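PDB 5N7Q: putative cathepsin d from Ixodes ricinus, which probably cleaves peptide bonds within proteins as an aspartic endopeptidase of the pepsin-like A1 family, and is held here in complex with the inhibitor pepstatin A. Local coordinates for residues Val201-Val207 with Pro268-Ile274; Lys211-Leu217 with Ser242-Tyr246. One frame throughout, in Å; residues are numbered along the deposited sequence. Where two conformers were deposited one is given.

Interaction 1: residues Val201-Val207 with Pro268-Ile274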
ATOM      1  N   VAL A 201      -0.326  12.188  13.697  1.00  9.88           N
ATOM      2  CA  VAL A 201       0.046  11.215  14.732  1.00 10.33           C
ATOM      3  C   VAL A 201       0.539  11.974  15.982  1.00 10.02           C
ATOM      4  O   VAL A 201       1.262  12.974  15.859  1.00 10.29           O
ATOM      5  CB  VAL A 201       1.117  10.248  14.188  1.00 11.10           C
ATOM      6  CG1 VAL A 201       1.724   9.403  15.293  1.00 10.90           C
ATOM      7  CG2 VAL A 201       0.505   9.388  13.077  1.00 11.35           C
ATOM      8  N   ASP A 202       0.150  11.474  17.149  1.00 10.37           N
ATOM      9  CA  ASP A 202       0.478  12.134  18.419  1.00 10.75           C
ATOM     10  C   ASP A 202       1.865  11.798  18.927  1.00 11.03           C
ATOM     11  O   ASP A 202       2.449  12.646  19.592  1.00 11.70           O
ATOM     12  CB  ASP A 202      -0.511  11.754  19.513  1.00 11.54           C
ATOM     13  CG  ASP A 202      -1.953  12.113  19.180  1.00 13.02           C
ATOM     14  OD1 ASP A 202      -2.206  13.031  18.383  1.00 16.35           O
ATOM     15  OD2 ASP A 202      -2.856  11.437  19.717  1.00 15.08           O
ATOM     16  N   GLY A 203       2.331  10.566  18.711  1.00 10.78           N
ATOM     17  CA  GLY A 203       3.666  10.158  19.152  1.00 10.76           C
ATOM     18  C   GLY A 203       4.032   8.765  18.714  1.00 10.85           C
ATOM     19  O   GLY A 203       3.187   8.012  18.230  1.00 11.28           O
ATOM     20  N   VAL A 204       5.311   8.441  18.866  1.00 11.10           N
ATOM     21  CA  VAL A 204       5.849   7.122  18.539  1.00 12.11           C
ATOM     22  C   VAL A 204       6.801   6.799  19.680  1.00 12.10           C
ATOM     23  O   VAL A 204       7.562   7.684  20.094  1.00 13.65           O
ATOM     24  CB  VAL A 204       6.610   7.141  17.194  1.00 12.96           C
ATOM     25  CG1 VAL A 204       7.212   5.772  16.880  1.00 14.42           C
ATOM     26  CG2 VAL A 204       5.713   7.576  16.049  1.00 12.82           C
ATOM     27  N   LYS A 205       6.739   5.603  20.234  1.00 12.44           N
ATOM     28  CA  LYS A 205       7.633   5.279  21.358  1.00 12.76           C
ATOM     29  C   LYS A 205       7.968   3.822  21.417  1.00 12.80           C
ATOM     30  O   LYS A 205       7.251   2.986  20.861  1.00 12.53           O
ATOM     31  CB  LYS A 205       7.001   5.696  22.684  1.00 13.48           C
ATOM     32  CG  LYS A 205       5.755   4.922  23.072  1.00 14.29           C
ATOM     33  CD  LYS A 205       5.184   5.386  24.403  1.00 16.02           C
ATOM     34  CE  LYS A 205       3.826   4.735  24.653  1.00 17.43           C
ATOM     35  NZ  LYS A 205       3.150   5.235  25.879  1.00 19.91           N
ATOM     36  N   SER A 206       9.059   3.521  22.118  1.00 12.65           N
ATOM     37  CA  SER A 206       9.405   2.154  22.464  1.00 13.49           C
ATOM     38  C   SER A 206       9.898   2.170  23.890  1.00 14.07           C
ATOM     39  O   SER A 206      10.691   3.050  24.253  1.00 13.82           O
ATOM     40  CB  SER A 206      10.495   1.629  21.541  1.00 13.39           C
ATOM     41  OG  SER A 206      10.663   0.239  21.777  1.00 13.74           O
ATOM     42  N   VAL A 207       9.408   1.247  24.698  1.00 14.48           N
ATOM     43  CA  VAL A 207       9.719   1.206  26.125  1.00 16.48           C
ATOM     44  C   VAL A 207      10.208  -0.202  26.411  1.00 17.69           C
ATOM     45  O   VAL A 207       9.422  -1.136  26.511  1.00 19.53           O
ATOM     46  CB  VAL A 207       8.470   1.534  26.968  1.00 17.29           C
ATOM     47  CG1 VAL A 207       8.836   1.647  28.444  1.00 18.21           C
ATOM     48  CG2 VAL A 207       7.796   2.802  26.464  1.00 17.60           C
ATOM     49  N   PRO A 268      11.736  -4.871  22.186  1.00 11.89           N
ATOM     50  CA  PRO A 268      10.533  -4.248  22.732  1.00 12.48           C
ATOM     51  C   PRO A 268       9.459  -3.909  21.703  1.00 12.31           C
ATOM     52  O   PRO A 268       9.740  -3.762  20.509  1.00 11.35           O
ATOM     53  CB  PRO A 268      11.087  -2.959  23.352  1.00 13.15           C
ATOM     54  CG  PRO A 268      12.199  -2.599  22.442  1.00 13.22           C
ATOM     55  CD  PRO A 268      12.827  -3.892  22.007  1.00 12.76           C
ATOM     56  N   ASN A 269       8.230  -3.771  22.173  1.00 12.21           N
ATOM     57  CA  ASN A 269       7.155  -3.253  21.328  1.00 12.44           C
ATOM     58  C   ASN A 269       7.474  -1.813  20.903  1.00 12.27           C
ATOM     59  O   ASN A 269       8.197  -1.082  21.608  1.00 13.06           O
ATOM     60  CB  ASN A 269       5.798  -3.322  22.047  1.00 13.11           C
ATOM     61  CG  ASN A 269       5.341  -4.758  22.333  1.00 14.44           C
ATOM     62  OD1 ASN A 269       5.923  -5.721  21.870  1.00 13.30           O
ATOM     63  ND2 ASN A 269       4.290  -4.895  23.153  1.00 17.59           N
ATOM     64  N   VAL A 270       6.926  -1.409  19.756  1.00 12.07           N
ATOM     65  CA  VAL A 270       6.946  -0.021  19.284  1.00 11.58           C
ATOM     66  C   VAL A 270       5.500   0.431  19.114  1.00 12.15           C
ATOM     67  O   VAL A 270       4.692  -0.284  18.542  1.00 12.91           O
ATOM     68  CB  VAL A 270       7.729   0.116  17.973  1.00 12.00           C
ATOM     69  CG1 VAL A 270       7.681   1.516  17.403  1.00 12.65           C
ATOM     70  CG2 VAL A 270       9.193  -0.281  18.173  1.00 11.64           C
ATOM     71  N   THR A 271       5.176   1.614  19.629  1.00 11.72           N
ATOM     72  CA  THR A 271       3.779   2.060  19.735  1.00 12.07           C
ATOM     73  C   THR A 271       3.561   3.395  19.048  1.00 11.88           C
ATOM     74  O   THR A 271       4.315   4.350  19.282  1.00 11.82           O
ATOM     75  CB  THR A 271       3.390   2.157  21.206  1.00 12.91           C
ATOM     76  OG1 THR A 271       3.594   0.891  21.837  1.00 14.84           O
ATOM     77  CG2 THR A 271       1.922   2.598  21.375  1.00 12.89           C
ATOM     78  N   PHE A 272       2.499   3.479  18.230  1.00 11.21           N
ATOM     79  CA  PHE A 272       2.046   4.708  17.560  1.00 11.57           C
ATOM     80  C   PHE A 272       0.779   5.162  18.239  1.00 11.33           C
ATOM     81  O   PHE A 272      -0.132   4.362  18.456  1.00 11.51           O
ATOM     82  CB  PHE A 272       1.757   4.454  16.071  1.00 11.25           C
ATOM     83  CG  PHE A 272       2.992   4.251  15.263  1.00 11.24           C
ATOM     84  CD1 PHE A 272       3.668   3.031  15.333  1.00 11.60           C
ATOM     85  CD2 PHE A 272       3.509   5.264  14.461  1.00 10.82           C
ATOM     86  CE1 PHE A 272       4.846   2.848  14.624  1.00 11.90           C
ATOM     87  CE2 PHE A 272       4.685   5.080  13.758  1.00 11.46           C
ATOM     88  CZ  PHE A 272       5.353   3.878  13.843  1.00 11.43           C
ATOM     89  N   THR A 273       0.751   6.420  18.660  1.00 10.59           N
ATOM     90  CA  THR A 273      -0.425   6.982  19.314  1.00 10.98           C
ATOM     91  C   THR A 273      -1.161   7.830  18.288  1.00 10.60           C
ATOM     92  O   THR A 273      -0.610   8.777  17.741  1.00 10.20           O
ATOM     93  CB  THR A 273      -0.059   7.802  20.555  1.00 11.22           C
ATOM     94  OG1 THR A 273       0.564   6.934  21.520  1.00 13.07           O
ATOM     95  CG2 THR A 273      -1.345   8.410  21.173  1.00 11.66           C
ATOM     96  N   ILE A 274      -2.423   7.482  18.033  1.00 10.31           N
ATOM     97  CA  ILE A 274      -3.225   8.122  17.002  1.00 10.41           C
ATOM     98  C   ILE A 274      -4.592   8.379  17.597  1.00 10.73           C
ATOM     99  O   ILE A 274      -5.190   7.479  18.173  1.00 10.95           O
ATOM    100  CB  ILE A 274      -3.371   7.212  15.742  1.00 10.60           C
ATOM    101  CG1 ILE A 274      -1.986   6.722  15.259  1.00 10.93           C
ATOM    102  CG2 ILE A 274      -4.151   7.949  14.669  1.00 11.47           C
ATOM    103  CD1 ILE A 274      -2.064   5.664  14.161  1.00 11.10           C
TER
HETATM  104  O   HOH W   1       7.269  -0.531  24.140  1.00 17.88           O
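Strands 203-206 and 270-274 run antiparallel, their axes 4.7 Å apart at closest approach and 162° between directions, and they illustrate how a regular ladder absorbs one extra residue. The ladder alternates as expected: Lys205 and Thr271 form a hydrogen-bonded pair, with Lys205 N to Thr271 O at 2.9 Å and Thr271 N to Lys205 O at 2.8 Å, while Val204 and Phe272 form a non-hydrogen-bonded pair, CA to CA 4.6 Å. At the next hydrogen-bonded position the pattern breaks. Thr273 N donates to Gly203 O (2.9 Å), but Thr273 O accepts from Asp202 N (2.9 Å), so two residues face one: a classic beta bulge. Asp202 OD2 accepts a hydrogen bond from the backbone N of Gly276, just past strand 270-274. Toward the other end, Ser206 OG donates to Asn269 O (2.8 Å), and a water bridges Val207 N and that same carbonyl.

This ladder belongs to the C-terminal lobe of the bilobal pepsin-like fold, where strand 270-274 is flanked by strand 277-281 on its other edge. Side chains sort by face. On the face that carries Val204, Ser206, Val270 and Phe272, Val204 CG1 sits over the Phe272 ring in a CH-pi contact, 4.2 Å from the centroid, and also meets Val270 CG1 at 4.3 Å. Near the bulge, Val201 CG2 lies 4.3 Å from Ile274 CG1. The other face carries Lys205, Thr271 and Thr273; Lys205 CG passes 4.1 Å from Thr271 CB, and Lys205 NZ goes on to a salt bridge with Glu278.

Interaction 2: residues Lys211-Leu217 with Ser242-Tyr246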
ATOM      1  N   LYS A 211      16.105  -1.670  29.123  1.00 21.36           N
ATOM      2  CA  LYS A 211      16.749  -0.346  28.979  1.00 18.86           C
ATOM      3  C   LYS A 211      16.265   0.584  30.115  1.00 16.85           C
ATOM      4  O   LYS A 211      15.068   0.624  30.446  1.00 16.65           O
ATOM      5  CB  LYS A 211      16.395   0.297  27.627  1.00 19.13           C
ATOM      6  CG  LYS A 211      16.770  -0.468  26.344  1.00 20.06           C
ATOM      7  CD  LYS A 211      18.048   0.036  25.707  1.00 20.33           C
ATOM      8  CE  LYS A 211      18.347  -0.701  24.409  1.00 20.36           C
ATOM      9  NZ  LYS A 211      19.435  -0.055  23.639  1.00 21.27           N
ATOM     10  N   SER A 212      17.183   1.373  30.687  1.00 14.25           N
ATOM     11  CA  SER A 212      16.778   2.360  31.704  1.00 13.50           C
ATOM     12  C   SER A 212      15.801   3.429  31.161  1.00 12.72           C
ATOM     13  O   SER A 212      14.901   3.868  31.870  1.00 13.96           O
ATOM     14  CB  SER A 212      17.997   3.033  32.373  1.00 13.44           C
ATOM     15  OG  SER A 212      18.777   3.785  31.471  1.00 13.17           O
ATOM     16  N   ALA A 213      16.021   3.853  29.907  1.00 11.95           N
ATOM     17  CA  ALA A 213      15.222   4.919  29.274  1.00 11.27           C
ATOM     18  C   ALA A 213      14.278   4.362  28.214  1.00 11.32           C
ATOM     19  O   ALA A 213      14.637   3.399  27.547  1.00 11.32           O
ATOM     20  CB  ALA A 213      16.123   5.930  28.619  1.00 10.89           C
ATOM     21  N   PRO A 214      13.104   4.985  28.046  1.00 11.08           N
ATOM     22  CA  PRO A 214      12.337   4.731  26.853  1.00 10.88           C
ATOM     23  C   PRO A 214      12.958   5.443  25.652  1.00 11.47           C
ATOM     24  O   PRO A 214      13.918   6.170  25.792  1.00 11.62           O
ATOM     25  CB  PRO A 214      10.987   5.367  27.171  1.00 10.82           C
ATOM     26  CG  PRO A 214      11.367   6.560  27.997  1.00 11.05           C
ATOM     27  CD  PRO A 214      12.549   6.118  28.820  1.00 10.84           C
ATOM     28  N   GLU A 215      12.376   5.253  24.470  1.00 10.84           N
ATOM     29  CA  GLU A 215      12.767   5.967  23.272  1.00 11.66           C
ATOM     30  C   GLU A 215      11.514   6.673  22.773  1.00 11.75           C
ATOM     31  O   GLU A 215      10.587   6.022  22.301  1.00 11.50           O
ATOM     32  CB  GLU A 215      13.307   4.973  22.239  1.00 13.16           C
ATOM     33  CG  GLU A 215      13.720   5.563  20.907  1.00 15.15           C
ATOM     34  CD  GLU A 215      14.929   6.454  20.960  1.00 17.25           C
ATOM     35  OE1 GLU A 215      15.705   6.404  21.923  1.00 17.84           O
ATOM     36  OE2 GLU A 215      15.115   7.214  19.985  1.00 21.11           O
ATOM     37  N   LEU A 216      11.501   8.005  22.885  1.00 11.79           N
ATOM     38  CA  LEU A 216      10.325   8.830  22.557  1.00 12.00           C
ATOM     39  C   LEU A 216      10.593   9.621  21.286  1.00 12.77           C
ATOM     40  O   LEU A 216      11.473  10.486  21.256  1.00 14.17           O
ATOM     41  CB  LEU A 216       9.953   9.754  23.732  1.00 12.68           C
ATOM     42  CG  LEU A 216       9.753   9.098  25.098  1.00 13.03           C
ATOM     43  CD1 LEU A 216       9.316  10.119  26.150  1.00 13.89           C
ATOM     44  CD2 LEU A 216       8.755   7.948  25.110  1.00 13.12           C
ATOM     45  N   LEU A 217       9.839   9.312  20.228  1.00 12.02           N
ATOM     46  CA  LEU A 217       9.998   9.897  18.929  1.00 11.49           C
ATOM     47  C   LEU A 217       8.696  10.584  18.540  1.00 10.96           C
ATOM     48  O   LEU A 217       7.709  10.509  19.286  1.00 11.23           O
ATOM     49  CB  LEU A 217      10.367   8.801  17.933  1.00 12.01           C
ATOM     50  CG  LEU A 217      11.731   8.185  18.288  1.00 13.15           C
ATOM     51  CD1 LEU A 217      11.897   6.893  17.530  1.00 13.76           C
ATOM     52  CD2 LEU A 217      12.847   9.153  17.981  1.00 13.01           C
ATOM     53  N   SER A 242      17.565   6.679  15.153  1.00 10.08           N
ATOM     54  CA  SER A 242      17.514   6.558  16.604  0.50 10.46           C
ATOM     55  C   SER A 242      16.668   5.384  17.088  1.00 10.40           C
ATOM     56  O   SER A 242      17.061   4.666  18.016  1.00 10.99           O
ATOM     57  CB  SER A 242      17.035   7.854  17.239  0.50 10.94           C
ATOM     58  OG  SER A 242      17.908   8.920  16.896  0.50 12.18           O
ATOM     59  N   LEU A 243      15.507   5.178  16.463  1.00  9.99           N
ATOM     60  CA  LEU A 243      14.686   4.029  16.812  1.00  9.42           C
ATOM     61  C   LEU A 243      15.466   2.733  16.598  1.00  9.88           C
ATOM     62  O   LEU A 243      15.488   1.877  17.467  1.00  9.44           O
ATOM     63  CB  LEU A 243      13.381   4.025  16.011  1.00  9.89           C
ATOM     64  CG  LEU A 243      12.417   2.869  16.260  1.00  9.91           C
ATOM     65  CD1 LEU A 243      12.073   2.689  17.724  1.00 10.35           C
ATOM     66  CD2 LEU A 243      11.151   3.093  15.448  1.00  9.70           C
ATOM     67  N   ASN A 244      16.075   2.600  15.430  1.00  9.73           N
ATOM     68  CA  ASN A 244      16.899   1.421  15.179  1.00 10.07           C
ATOM     69  C   ASN A 244      18.078   1.267  16.131  1.00 10.42           C
ATOM     70  O   ASN A 244      18.348   0.152  16.549  1.00 10.69           O
ATOM     71  CB  ASN A 244      17.320   1.346  13.711  1.00 10.07           C
ATOM     72  CG  ASN A 244      16.221   0.777  12.849  1.00 10.08           C
ATOM     73  OD1 ASN A 244      15.963  -0.436  12.916  1.00 10.72           O
ATOM     74  ND2 ASN A 244      15.519   1.624  12.116  1.00 10.46           N
ATOM     75  N   GLN A 245      18.707   2.367  16.524  1.00 10.09           N
ATOM     76  CA  GLN A 245      19.752   2.303  17.557  1.00 10.25           C
ATOM     77  C   GLN A 245      19.224   1.712  18.862  1.00 10.55           C
ATOM     78  O   GLN A 245      19.878   0.834  19.458  1.00 11.36           O
ATOM     79  CB  GLN A 245      20.321   3.692  17.813  1.00 10.31           C
ATOM     80  CG  GLN A 245      21.611   3.603  18.629  1.00 10.38           C
ATOM     81  CD  GLN A 245      22.257   4.949  18.779  1.00 10.87           C
ATOM     82  OE1 GLN A 245      22.282   5.744  17.827  1.00 11.69           O
ATOM     83  NE2 GLN A 245      22.785   5.226  19.963  1.00 11.69           N
ATOM     84  N   TYR A 246      18.038   2.154  19.289  1.00  9.88           N
ATOM     85  CA  TYR A 246      17.415   1.620  20.505  1.00  9.97           C
ATOM     86  C   TYR A 246      17.129   0.126  20.369  1.00 10.36           C
ATOM     87  O   TYR A 246      17.237  -0.623  21.337  1.00 10.95           O
ATOM     88  CB  TYR A 246      16.111   2.378  20.764  1.00 10.08           C
ATOM     89  CG  TYR A 246      15.456   2.125  22.100  1.00 10.15           C
ATOM     90  CD1 TYR A 246      15.965   2.710  23.260  1.00 10.06           C
ATOM     91  CD2 TYR A 246      14.284   1.382  22.214  1.00  9.84           C
ATOM     92  CE1 TYR A 246      15.354   2.524  24.482  1.00 10.28           C
ATOM     93  CE2 TYR A 246      13.672   1.178  23.440  1.00 10.00           C
ATOM     94  CZ  TYR A 246      14.189   1.789  24.591  1.00 10.09           C
ATOM     95  OH  TYR A 246      13.577   1.606  25.824  1.00 11.31           O
TER
HETATM   96  O   HOH W   2      20.191  -1.413  21.468  1.00 24.16           O
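A helix packs here against a short strand and the loop leading into it, at the periphery of the C-terminal lobe, and a single tyrosine does most of the work. Strand 215-217 and helix segment 242-246 run nearly antiparallel (164°) with axes 9.3 Å apart, a separation filled by side chains. Tyr246 projects from the helix into the concave side of the 211-217 segment. Glu215 CB lies over one face of its ring, 3.6 Å from the centroid and 11° off the normal, a CH-pi contact; Lys211 CE lies over the opposite face. The aromatic ring is thus sandwiched between the aliphatic parts of two nominally charged residues. Its phenol closes the arrangement, Tyr246 OH donating to Ala213 O at 2.7 Å, and the same oxygen accepts from the backbone of Ser208, so one hydroxyl ties down both limbs of the turn between strands 198-206 and 215-217.

These strands are consecutive antiparallel neighbours in the sheet, a beta hairpin, and the helix packs beside the second, with Tyr246 also reaching Ser206 of the first. Lys211 extends along the ring to the helix backbone, where NZ makes a weak hydrogen bond to Tyr246 O (3.2 Å) and a water links NZ to Gln245 O. The Glu215 carboxylate reaches back to the helix, OE2 3.4 Å from Ser242 CB, and further along the strand Leu217 CD1 packs on Leu243 CB at 3.6 Å.

In the fold
From the N terminus, the chain reaches these contacts only after the first half of the molecule. Strand 198-206 comes first, turns and returns as strand 215-217; helix 237-247 then closes the loop of interaction 2, with 24 residues between its segments. Strand 270-274 arrives later and closes the longer loop of interaction 1, 60 residues between segments, so interaction 2 is nested inside it. The two share a sheet: strand 198-206 has 215-217 on one edge and 270-274 on the other, with probable hydrogen bonds from Leu217 N to Val204 O and Glu215 N to Ser206 O. Ser206 also packs on Tyr246, joining helix, hairpin and late strand within the C-terminal lobe.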